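Local coordinates for protein Non-sulfated chondroitin lyase E66 (Autographa californica nucleopolyhedrovirus, PDB 3VSN) that cleaves non-sulfated chondroitin as a polysaccharide lyase of the occlusion-derived virus envelope and is essential for oral infection of the insect host, at residues A[177-182]-A[220-225]; A[89-92]-A[97-100]; A[355-360]-A[381-386]; A[634-637]-A[642-645]; A[235-240]-A[273-278]. All blocks are in the same frame, centred on the assembly; numbering follows the deposited sequence.

Contact 1: A[177-182]-A[220-225]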
# COMPACT_ATOMS: atom_id res chain seq x y z
N PRO A 177 0.68 -1.39 34.03
CA PRO A 177 1.23 -0.51 35.08
C PRO A 177 2.06 0.66 34.54
O PRO A 177 2.15 1.70 35.19
CB PRO A 177 2.11 -1.46 35.92
CG PRO A 177 2.44 -2.58 35.00
CD PRO A 177 1.25 -2.75 34.11
N THR A 178 2.68 0.47 33.38
CA THR A 178 3.30 1.57 32.63
C THR A 178 2.81 1.51 31.19
O THR A 178 2.09 0.59 30.81
CB THR A 178 4.85 1.50 32.64
OG1 THR A 178 5.29 0.49 31.74
CG2 THR A 178 5.40 1.24 34.05
N ALA A 179 3.21 2.49 30.38
CA ALA A 179 2.87 2.54 28.96
C ALA A 179 3.44 1.38 28.15
O ALA A 179 2.91 1.03 27.09
CB ALA A 179 3.30 3.87 28.37
N VAL A 180 4.52 0.78 28.65
CA VAL A 180 5.28 -0.22 27.88
C VAL A 180 5.47 -1.57 28.60
O VAL A 180 6.21 -2.43 28.13
CB VAL A 180 6.65 0.32 27.42
CG1 VAL A 180 6.47 1.47 26.44
CG2 VAL A 180 7.50 0.76 28.61
N ASN A 181 4.78 -1.74 29.73
CA ASN A 181 4.90 -2.97 30.51
C ASN A 181 3.53 -3.59 30.77
O ASN A 181 2.60 -2.89 31.18
CB ASN A 181 5.63 -2.72 31.83
CG ASN A 181 7.09 -2.35 31.63
OD1 ASN A 181 7.93 -3.22 31.41
ND2 ASN A 181 7.40 -1.06 31.73
N SER A 182 3.42 -4.89 30.53
CA SER A 182 2.20 -5.62 30.82
C SER A 182 2.51 -7.07 31.16
O SER A 182 3.23 -7.74 30.41
CB SER A 182 1.23 -5.55 29.65
OG SER A 182 0.05 -6.30 29.90
N GLN A 220 8.10 8.25 27.05
CA GLN A 220 9.29 8.71 26.33
C GLN A 220 9.76 7.69 25.29
O GLN A 220 10.18 8.07 24.20
CB GLN A 220 10.42 9.07 27.30
CG GLN A 220 10.17 10.33 28.12
CD GLN A 220 10.31 11.61 27.30
OE1 GLN A 220 9.39 12.42 27.24
NE2 GLN A 220 11.47 11.79 26.69
N GLU A 221 9.68 6.41 25.63
CA GLU A 221 10.00 5.33 24.69
C GLU A 221 9.04 5.34 23.50
O GLU A 221 9.47 5.20 22.35
CB GLU A 221 9.98 3.97 25.39
CG GLU A 221 11.13 3.77 26.37
CD GLU A 221 11.08 2.42 27.08
OE1 GLU A 221 10.27 1.55 26.70
OE2 GLU A 221 11.88 2.23 28.02
N ILE A 222 7.75 5.52 23.78
CA ILE A 222 6.72 5.56 22.74
C ILE A 222 6.90 6.79 21.84
O ILE A 222 6.78 6.68 20.61
CB ILE A 222 5.29 5.48 23.33
CG1 ILE A 222 5.05 4.09 23.93
CG2 ILE A 222 4.24 5.79 22.26
CD1 ILE A 222 3.80 3.99 24.78
N LEU A 223 7.19 7.94 22.44
CA LEU A 223 7.43 9.17 21.67
C LEU A 223 8.57 9.00 20.66
O LEU A 223 8.50 9.51 19.55
CB LEU A 223 7.72 10.36 22.60
CG LEU A 223 6.59 10.85 23.52
CD1 LEU A 223 7.09 11.98 24.39
CD2 LEU A 223 5.35 11.27 22.74
N ASN A 224 9.59 8.25 21.06
CA ASN A 224 10.68 7.89 20.15
C ASN A 224 10.18 6.98 19.03
O ASN A 224 10.48 7.21 17.86
CB ASN A 224 11.81 7.21 20.92
CG ASN A 224 13.17 7.45 20.28
OD1 ASN A 224 13.74 6.56 19.65
ND2 ASN A 224 13.69 8.66 20.43
N THR A 225 9.40 5.97 19.41
CA THR A 225 8.84 5.00 18.46
C THR A 225 7.96 5.67 17.40
O THR A 225 8.01 5.29 16.22
CB THR A 225 8.08 3.88 19.21
OG1 THR A 225 9.00 3.16 20.05
CG2 THR A 225 7.44 2.89 18.23

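Contact 2: A[89-92]-A[97-100]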
# COMPACT_ATOMS: atom_id res chain seq x y z
N CYS A 89 -19.62 -0.19 21.56
CA CYS A 89 -19.35 1.17 22.04
C CYS A 89 -19.52 2.18 20.92
O CYS A 89 -20.13 3.24 21.12
CB CYS A 89 -17.94 1.29 22.62
SG CYS A 89 -17.72 0.47 24.21
N VAL A 90 -18.99 1.86 19.75
CA VAL A 90 -19.08 2.73 18.58
C VAL A 90 -20.55 2.90 18.15
O VAL A 90 -20.98 4.01 17.84
CB VAL A 90 -18.20 2.22 17.41
CG1 VAL A 90 -18.33 3.11 16.17
CG2 VAL A 90 -16.73 2.15 17.84
N ARG A 91 -21.30 1.80 18.17
CA ARG A 91 -22.74 1.83 17.88
C ARG A 91 -23.50 2.69 18.89
O ARG A 91 -24.36 3.50 18.50
CB ARG A 91 -23.33 0.41 17.88
CG ARG A 91 -22.88 -0.47 16.73
CD ARG A 91 -23.79 -1.68 16.58
NE ARG A 91 -25.15 -1.28 16.23
CZ ARG A 91 -26.19 -2.11 16.11
NH1 ARG A 91 -26.04 -3.41 16.33
NH2 ARG A 91 -27.38 -1.63 15.79
N TYR A 92 -23.19 2.52 20.17
CA TYR A 92 -23.82 3.30 21.23
C TYR A 92 -23.58 4.80 21.04
O TYR A 92 -24.46 5.63 21.32
CB TYR A 92 -23.27 2.87 22.60
CG TYR A 92 -23.90 3.60 23.76
CD1 TYR A 92 -25.11 3.17 24.31
CD2 TYR A 92 -23.30 4.75 24.29
CE1 TYR A 92 -25.69 3.85 25.37
CE2 TYR A 92 -23.89 5.43 25.35
CZ TYR A 92 -25.08 4.98 25.88
OH TYR A 92 -25.66 5.65 26.92
N ASP A 97 -26.98 5.42 14.42
CA ASP A 97 -27.24 4.02 14.77
C ASP A 97 -28.58 3.88 15.49
O ASP A 97 -28.95 4.74 16.28
CB ASP A 97 -26.11 3.45 15.65
CG ASP A 97 -26.10 1.93 15.69
OD1 ASP A 97 -26.99 1.32 16.33
OD2 ASP A 97 -25.18 1.33 15.09
N THR A 98 -29.28 2.79 15.22
CA THR A 98 -30.56 2.51 15.88
C THR A 98 -30.42 2.35 17.40
O THR A 98 -31.38 2.55 18.14
CB THR A 98 -31.29 1.30 15.24
OG1 THR A 98 -32.58 1.14 15.83
CG2 THR A 98 -30.48 0.01 15.40
N LEU A 99 -29.21 2.00 17.86
CA LEU A 99 -28.94 1.79 19.29
C LEU A 99 -28.22 2.97 19.94
O LEU A 99 -27.64 2.84 21.03
CB LEU A 99 -28.15 0.49 19.51
CG LEU A 99 -28.79 -0.84 19.10
CD1 LEU A 99 -27.81 -1.98 19.33
CD2 LEU A 99 -30.09 -1.10 19.84
N TYR A 100 -28.25 4.13 19.28
CA TYR A 100 -27.62 5.35 19.79
C TYR A 100 -28.18 5.73 21.16
O TYR A 100 -29.38 5.93 21.31
CB TYR A 100 -27.84 6.49 18.80
CG TYR A 100 -27.26 7.82 19.23
CD1 TYR A 100 -25.90 7.96 19.49
CD2 TYR A 100 -28.08 8.94 19.38
CE1 TYR A 100 -25.37 9.18 19.88
CE2 TYR A 100 -27.56 10.16 19.76
CZ TYR A 100 -26.20 10.28 20.01
OH TYR A 100 -25.69 11.49 20.40

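Contact 3: A[355-360]-A[381-386]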
# COMPACT_ATOMS: atom_id res chain seq x y z
N ASN A 355 3.59 -18.36 1.68
CA ASN A 355 3.49 -17.49 0.50
C ASN A 355 4.81 -17.43 -0.26
O ASN A 355 5.80 -16.91 0.26
CB ASN A 355 3.09 -16.07 0.92
CG ASN A 355 1.82 -16.04 1.75
OD1 ASN A 355 1.83 -15.60 2.90
ND2 ASN A 355 0.72 -16.50 1.17
N ASN A 356 4.83 -17.95 -1.48
CA ASN A 356 6.06 -17.91 -2.28
C ASN A 356 5.84 -17.75 -3.79
O ASN A 356 6.78 -17.92 -4.57
CB ASN A 356 6.97 -19.11 -1.98
CG ASN A 356 6.30 -20.45 -2.23
OD1 ASN A 356 5.48 -20.59 -3.15
ND2 ASN A 356 6.66 -21.45 -1.43
N ILE A 357 4.62 -17.40 -4.19
CA ILE A 357 4.28 -17.24 -5.61
C ILE A 357 3.98 -15.79 -6.02
O ILE A 357 3.55 -15.54 -7.15
CB ILE A 357 3.12 -18.17 -6.05
CG1 ILE A 357 1.82 -17.86 -5.28
CG2 ILE A 357 3.51 -19.64 -5.89
CD1 ILE A 357 0.60 -18.55 -5.85
N GLN A 358 4.22 -14.85 -5.12
CA GLN A 358 3.77 -13.47 -5.31
C GLN A 358 4.79 -12.52 -5.98
O GLN A 358 4.48 -11.35 -6.20
CB GLN A 358 3.28 -12.88 -3.98
CG GLN A 358 1.94 -13.43 -3.49
CD GLN A 358 2.02 -14.81 -2.84
OE1 GLN A 358 3.11 -15.36 -2.65
NE2 GLN A 358 0.87 -15.36 -2.50
N ALA A 359 5.98 -13.03 -6.31
CA ALA A 359 7.03 -12.18 -6.90
C ALA A 359 6.66 -11.54 -8.25
O ALA A 359 6.95 -10.36 -8.45
CB ALA A 359 8.35 -12.93 -7.00
N PRO A 360 6.04 -12.31 -9.17
CA PRO A 360 5.64 -11.66 -10.42
C PRO A 360 4.69 -10.46 -10.23
O PRO A 360 4.88 -9.43 -10.88
CB PRO A 360 4.96 -12.79 -11.20
CG PRO A 360 5.68 -14.01 -10.73
CD PRO A 360 5.86 -13.77 -9.25
N ASN A 381 -5.25 -18.85 -6.62
CA ASN A 381 -5.38 -19.25 -8.03
C ASN A 381 -5.30 -18.10 -9.03
O ASN A 381 -5.20 -18.34 -10.24
CB ASN A 381 -6.70 -20.02 -8.23
CG ASN A 381 -6.79 -21.27 -7.39
OD1 ASN A 381 -5.83 -22.04 -7.29
ND2 ASN A 381 -7.94 -21.48 -6.77
N THR A 382 -5.36 -16.87 -8.53
CA THR A 382 -5.37 -15.70 -9.41
C THR A 382 -4.18 -14.75 -9.19
O THR A 382 -3.93 -13.86 -10.01
CB THR A 382 -6.68 -14.89 -9.29
OG1 THR A 382 -6.79 -14.33 -7.98
CG2 THR A 382 -7.90 -15.78 -9.56
N VAL A 383 -3.46 -14.95 -8.09
CA VAL A 383 -2.39 -14.02 -7.67
C VAL A 383 -1.18 -14.01 -8.63
O VAL A 383 -0.36 -13.09 -8.60
CB VAL A 383 -1.97 -14.26 -6.19
CG1 VAL A 383 -1.10 -15.51 -6.06
CG2 VAL A 383 -1.26 -13.04 -5.60
N SER A 384 -1.10 -15.02 -9.49
CA SER A 384 -0.03 -15.13 -10.48
C SER A 384 -0.30 -14.29 -11.73
O SER A 384 0.56 -14.20 -12.61
CB SER A 384 0.15 -16.59 -10.90
OG SER A 384 0.64 -17.37 -9.83
N PHE A 385 -1.48 -13.69 -11.80
CA PHE A 385 -1.95 -13.07 -13.03
C PHE A 385 -2.41 -11.63 -12.80
O PHE A 385 -3.21 -11.35 -11.91
CB PHE A 385 -3.08 -13.91 -13.64
CG PHE A 385 -2.76 -15.38 -13.72
CD1 PHE A 385 -1.98 -15.88 -14.75
CD2 PHE A 385 -3.22 -16.26 -12.74
CE1 PHE A 385 -1.66 -17.23 -14.81
CE2 PHE A 385 -2.92 -17.61 -12.80
CZ PHE A 385 -2.14 -18.10 -13.84
N GLU A 386 -1.88 -10.73 -13.63
CA GLU A 386 -2.27 -9.33 -13.62
C GLU A 386 -1.69 -8.67 -14.86
O GLU A 386 -0.67 -9.14 -15.39
CB GLU A 386 -1.77 -8.62 -12.35
CG GLU A 386 -2.21 -7.17 -12.21
CD GLU A 386 -3.71 -6.99 -12.30
OE1 GLU A 386 -4.40 -7.27 -11.30
OE2 GLU A 386 -4.20 -6.59 -13.38
O HOH W 1 2.53 -13.23 -8.62
O HOH W 2 3.42 -16.92 -9.69

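Contact 4: A[634-637]-A[642-645]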
# COMPACT_ATOMS: atom_id res chain seq x y z
N SER A 634 14.17 25.05 -13.06
CA SER A 634 13.25 25.35 -11.96
C SER A 634 13.77 24.91 -10.59
O SER A 634 13.57 25.59 -9.60
CB SER A 634 11.87 24.73 -12.22
OG SER A 634 11.28 25.28 -13.39
N ASN A 635 14.44 23.76 -10.55
CA ASN A 635 14.93 23.20 -9.29
C ASN A 635 16.39 22.77 -9.39
O ASN A 635 16.86 21.92 -8.63
CB ASN A 635 14.03 22.03 -8.84
CG ASN A 635 14.23 20.78 -9.70
OD1 ASN A 635 14.76 20.85 -10.81
ND2 ASN A 635 13.83 19.63 -9.17
N CYS A 636 17.10 23.35 -10.34
CA CYS A 636 18.48 23.00 -10.59
C CYS A 636 19.24 24.23 -11.08
O CYS A 636 18.64 25.27 -11.31
CB CYS A 636 18.57 21.82 -11.58
SG CYS A 636 17.64 22.01 -13.12
N PHE A 637 20.56 24.11 -11.23
CA PHE A 637 21.39 25.26 -11.59
C PHE A 637 22.53 24.84 -12.52
O PHE A 637 23.00 23.70 -12.45
CB PHE A 637 21.93 25.96 -10.34
CG PHE A 637 22.90 25.13 -9.53
CD1 PHE A 637 22.45 24.16 -8.65
CD2 PHE A 637 24.28 25.34 -9.65
CE1 PHE A 637 23.35 23.40 -7.91
CE2 PHE A 637 25.18 24.59 -8.91
CZ PHE A 637 24.71 23.62 -8.04
N GLY A 642 26.09 21.35 -17.98
CA GLY A 642 24.69 21.01 -17.78
C GLY A 642 24.13 21.64 -16.52
O GLY A 642 24.51 22.75 -16.16
N PHE A 643 23.24 20.91 -15.85
CA PHE A 643 22.60 21.38 -14.63
C PHE A 643 22.80 20.40 -13.49
O PHE A 643 22.93 19.20 -13.71
CB PHE A 643 21.10 21.58 -14.84
CG PHE A 643 20.76 22.59 -15.89
CD1 PHE A 643 20.60 23.94 -15.55
CD2 PHE A 643 20.56 22.20 -17.21
CE1 PHE A 643 20.27 24.87 -16.52
CE2 PHE A 643 20.23 23.13 -18.18
CZ PHE A 643 20.09 24.47 -17.84
N LYS A 644 22.79 20.92 -12.27
CA LYS A 644 22.91 20.12 -11.07
C LYS A 644 21.69 20.41 -10.20
O LYS A 644 21.27 21.55 -10.10
CB LYS A 644 24.20 20.48 -10.33
CG LYS A 644 24.45 19.74 -9.03
CD LYS A 644 25.83 20.12 -8.50
CE LYS A 644 26.05 19.62 -7.08
NZ LYS A 644 26.21 18.14 -7.06
N LEU A 645 21.14 19.38 -9.57
CA LEU A 645 19.98 19.54 -8.69
C LEU A 645 20.27 20.48 -7.53
O LEU A 645 21.33 20.41 -6.91
CB LEU A 645 19.53 18.18 -8.14
CG LEU A 645 18.97 17.16 -9.14
CD1 LEU A 645 18.82 15.80 -8.47
CD2 LEU A 645 17.65 17.62 -9.74

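Contact 5: A[235-240]-A[273-278]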
# COMPACT_ATOMS: atom_id res chain seq x y z
N ASN A 235 15.01 -0.12 8.51
CA ASN A 235 13.61 0.04 8.88
C ASN A 235 13.22 1.49 9.11
O ASN A 235 13.96 2.26 9.73
CB ASN A 235 13.29 -0.78 10.13
CG ASN A 235 13.40 -2.28 9.89
OD1 ASN A 235 13.26 -2.75 8.76
ND2 ASN A 235 13.63 -3.03 10.96
N GLY A 236 12.06 1.87 8.61
CA GLY A 236 11.52 3.19 8.87
C GLY A 236 11.03 3.91 7.63
O GLY A 236 10.95 3.33 6.54
N LEU A 237 10.67 5.17 7.81
CA LEU A 237 10.21 6.01 6.72
C LEU A 237 11.42 6.50 5.93
O LEU A 237 12.19 7.32 6.42
CB LEU A 237 9.42 7.19 7.27
CG LEU A 237 8.68 8.09 6.28
CD1 LEU A 237 7.54 7.33 5.62
CD2 LEU A 237 8.17 9.32 7.00
N HIS A 238 11.58 6.00 4.71
CA HIS A 238 12.69 6.44 3.87
C HIS A 238 12.49 7.86 3.41
O HIS A 238 11.38 8.39 3.48
CB HIS A 238 12.92 5.47 2.72
CG HIS A 238 13.83 4.31 3.08
ND1 HIS A 238 13.76 3.68 4.27
CD2 HIS A 238 14.83 3.67 2.36
CE1 HIS A 238 14.69 2.70 4.31
NE2 HIS A 238 15.34 2.69 3.14
N VAL A 239 13.57 8.50 2.95
CA VAL A 239 13.57 9.94 2.67
C VAL A 239 12.50 10.40 1.68
O VAL A 239 12.07 11.55 1.74
CB VAL A 239 14.96 10.46 2.21
CG1 VAL A 239 15.99 10.33 3.33
CG2 VAL A 239 15.43 9.76 0.94
N ASP A 240 12.09 9.51 0.78
CA ASP A 240 11.06 9.83 -0.20
C ASP A 240 9.68 9.32 0.21
O ASP A 240 8.80 9.13 -0.64
CB ASP A 240 11.45 9.33 -1.61
CG ASP A 240 11.73 7.83 -1.65
OD1 ASP A 240 11.62 7.13 -0.62
OD2 ASP A 240 12.05 7.34 -2.75
N VAL A 273 5.21 15.71 17.98
CA VAL A 273 5.65 14.33 18.30
C VAL A 273 5.70 13.33 17.14
O VAL A 273 6.44 12.35 17.20
CB VAL A 273 4.87 13.72 19.50
CG1 VAL A 273 5.09 14.56 20.76
CG2 VAL A 273 3.38 13.58 19.19
N ILE A 274 4.93 13.57 16.08
CA ILE A 274 4.91 12.66 14.93
C ILE A 274 5.25 13.40 13.64
O ILE A 274 4.78 14.51 13.42
CB ILE A 274 3.54 11.95 14.79
CG1 ILE A 274 3.24 11.10 16.03
CG2 ILE A 274 3.51 11.08 13.54
CD1 ILE A 274 1.84 10.53 16.08
N ASN A 275 6.07 12.78 12.79
CA ASN A 275 6.36 13.32 11.46
C ASN A 275 5.14 13.19 10.54
O ASN A 275 5.09 12.34 9.65
CB ASN A 275 7.59 12.62 10.87
CG ASN A 275 8.03 13.19 9.53
OD1 ASN A 275 7.53 14.22 9.08
ND2 ASN A 275 8.98 12.52 8.89
N THR A 276 4.15 14.05 10.78
CA THR A 276 2.85 14.00 10.09
C THR A 276 2.98 14.21 8.58
O THR A 276 2.30 13.53 7.81
CB THR A 276 1.85 15.00 10.71
OG1 THR A 276 1.58 14.62 12.06
CG2 THR A 276 0.52 15.03 9.94
N VAL A 277 3.83 15.14 8.17
CA VAL A 277 4.05 15.40 6.74
C VAL A 277 4.62 14.15 6.05
O VAL A 277 4.10 13.72 5.02
CB VAL A 277 4.96 16.63 6.51
CG1 VAL A 277 5.32 16.77 5.03
CG2 VAL A 277 4.28 17.90 7.00
N GLY A 278 5.66 13.57 6.65
CA GLY A 278 6.27 12.34 6.15
C GLY A 278 5.28 11.19 6.01
O GLY A 278 5.25 10.50 4.98

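Contact 1: A[177-182]-A[220-225]
The turn that leads into the short strand 181-182 packs on the helix 217-225, the backbones coming closest at V180 and I222, whose CA atoms lie 7.9 Å apart. I222 carries the apolar part. Its CD1 end reaches the methyl of A179 (A179 CB to I222 CD1, 3.6 Å), while further back along the chain I222 CG1 lies 3.9 Å from V180 CG1; these two side chains run antiparallel alongside one another. One helical position earlier, the extended chain of E221 crosses V180 at about a right angle, and E221 OE1 rests 3.5 Å from V180 CG2, a contact of carboxylate oxygen with methyl. The turn is shaped from within by T178: OG1 accepts from V180 N at 3.2 Å, an ST turn, and from N181 ND2 at 2.6 Å, close to the plane of that side-chain amide. A179 and V180, held in this turn, both direct their side chains at the helix. Both segments belong to the alpha-helical domain of the polysaccharide lyase family 8 type. Helix 189-205, which carries the catalytic N191, is touched by A179, V180 and I222, strand 185-186 by V180 and E221 through H186, and helix 262-269 by I222 through Y265.

Contact 2: A[89-92]-A[97-100]
An Asx turn after the C-terminal end of helix 75-93 supplies the carboxylate that R91 of that helix grips from the side. R91 NE donates to D97 OD2 at 2.8 Å and R91 NH2 to D97 OD1 at 3.0 Å, a bidentate salt bridge with one nitrogen to each oxygen. Both oxygens are met on their syn side, but the guanidinium and carboxylate planes are turned 47° apart, and neither bond is straight (155° at the hydrogen for NE). The arginine bends at chi3 (64°), which turns its NE and NH2 edge to the carboxylate. D97 OD1 also uses its anti lone pair to accept from L99 N at 2.8 Å, so one oxygen serves the arginine and the backbone together, which should hold the carboxylate firmly in place. The Asx turn is embedded in a type I beta turn, D97 to Y100, in the connection between helices 75-93 and 103-119 of the alpha-helical domain. L99 CD1 lies over one face of the guanidinium, offset toward the rim, 3.6 Å from R91 CZ, whereas T98 CG2 approaches its edge. The remaining nitrogen, R91 NH1, bonds to the carbonyl of P56. Nearer the helix end, Y92 O meets the Y100 ring obliquely at CD1, 3.3 Å away, and receives a CA-H...O contact from Y100 CA. The Y92 ring packs on L105 and A106 of helix 103-119.

Contact 3: A[355-360]-A[381-386]
A type I beta turn, T382 to F385, faces the loop that runs into helix 359-364, and the two are joined by a small apolar contact and a pair of bridging waters. I357 and V383 make the apolar part. I357 CD1 presses on V383 CG1 at 3.5 Å, tighter than usual for two methyl carbons, and I357 CG1 backs it at 3.8 Å. In I357 the CG1 branch stands between the backbone N and the carbonyl carbon (chi1 61°), and from there the chain runs on extended to bring CD1 over the valine. The other branch of the valine is used as well: V383 CG2 touches Q358 CG at 3.9 Å. Beside this patch, one water donates to both I357 O and V383 O, 2.9 Å from each. A second lies 2.9 Å from I357 O and 2.8 Å from S384 OG, its protons not assigned. No direct hydrogen bond crosses between the segments, so the polar link is made wholly through water. Q358 folds back at chi2 so that its OE1 accepts from I357 N at 3.0 Å, the donor standing above the carbonyl plane; Q358 NE2 adds a weak bond to N301 O, which should limit the rotation of the amide. Q358 lies near the active centre, its side chain about 6 Å from that of R300, which stabilises the transition state. Y349 of strand 349-351 bonds through its hydroxyl to Q358 N, I357 packs on R399, and beyond the turn F385 packs against strands 472-480 and 533-540.

Contact 4: A[634-637]-A[642-645]
F637 and K644 lie side by side and point the same way from one face of a beta hairpin. K644 CB lies over the F637 ring face, 4.2 Å from the centroid and 26° off the ring normal, a CH-pi contact, and the chain then passes outside the rim, with K644 CD 3.7 Å from F637 CZ. The lysine is extended through chi3 and bends only at chi4, where its ammonium turns to a cation-pi contact with Y639. F637 has CG between the backbone N and the carbonyl carbon (chi1 66°), which lays the ring back across the neighbouring strand and puts the ring edge against the L645 carbonyl oxygen. Strands 636-639 and 642-645 are antiparallel; F637 and K644 form a hydrogen-bonded pair, with F637 N to K644 O at 2.9 Å and K644 N to F637 O at 2.8 Å. C636 and L645 make the adjacent non-hydrogen-bonded pair, with the side chains splaying apart. C636 and F643 meet away from the F637-K644 pair, the cysteine sulfur standing obliquely to the phenyl ring, 4.9 Å from its centroid. F643 is further enclosed by edge-to-face contacts with F614 and F656, so the hairpin packs on strand 654-658 and helix 614-623. At the F637-K644 pair, F637 O also takes a CA-H...O contact from F643 CA, at 3.2 Å.

Contact 5: A[235-240]-A[273-278]
L237, on the central part of strand 236-238, reaches the N-terminal turn of helix 276-284, where N275 is the N-cap. Strand 236-238 belongs to a small mixed sheet, between strands 230-231 and 243-245. Along it, N235 holds I247 N through its side-chain oxygen just before the strand, and G236 pairs with I244 through the backbone. L237 follows with its side chain aimed at the helix and lies about 9 Å, side chain to side chain, from the proton donor Y254. Its CG stands opposite the backbone nitrogen across the CA-CB bond (chi1 -172°), which carries both methyls out to the first helical turn. L237 CD2 touches the backbone of G278, 3.6 Å from its carbonyl carbon and 3.7 Å from G278 CA; the methyl thus lies against bare main chain at a glycine. The other branch is less engaged, with L237 CD1 4.0 Å from G278 O, an oxygen that accepts from the hydroxyl of S241. L237 CD2 also meets the N275 amide, 3.8 Å from N275 ND2. After L237, H238 and V239 pack on the loop at S325 and Y324, and D240 OD2 accepts from the backbone nitrogens of Y324 and S325. N275 ND2 donates to F228 O, while N275 OD1 caps the helix by accepting from G278 N at 3.1 Å, the donor lying 63° out of the amide carbonyl plane.

Contacts 1, 3 and 5 are buried, whereas contact 2 lies at the surface and contact 4 is partly buried. Contacts 1 and 2 belong to the alpha-helical domain, but contact 2 relies on a salt bridge at a helix end and contact 1 on methyl packing near the catalytic residues. Contact 5 adjoins contact 1, with L223 CD2 against V273 CG1 at 3.8 Å, and like it has no direct hydrogen bond across its segments. Contact 3 also lacks one but adds bridging waters. Contact 4 alone pairs strands through backbone bonds; it and contact 2 lie on opposite sides of the chain's centre, about 58 Å apart between centres, both away from the annotated catalytic residues.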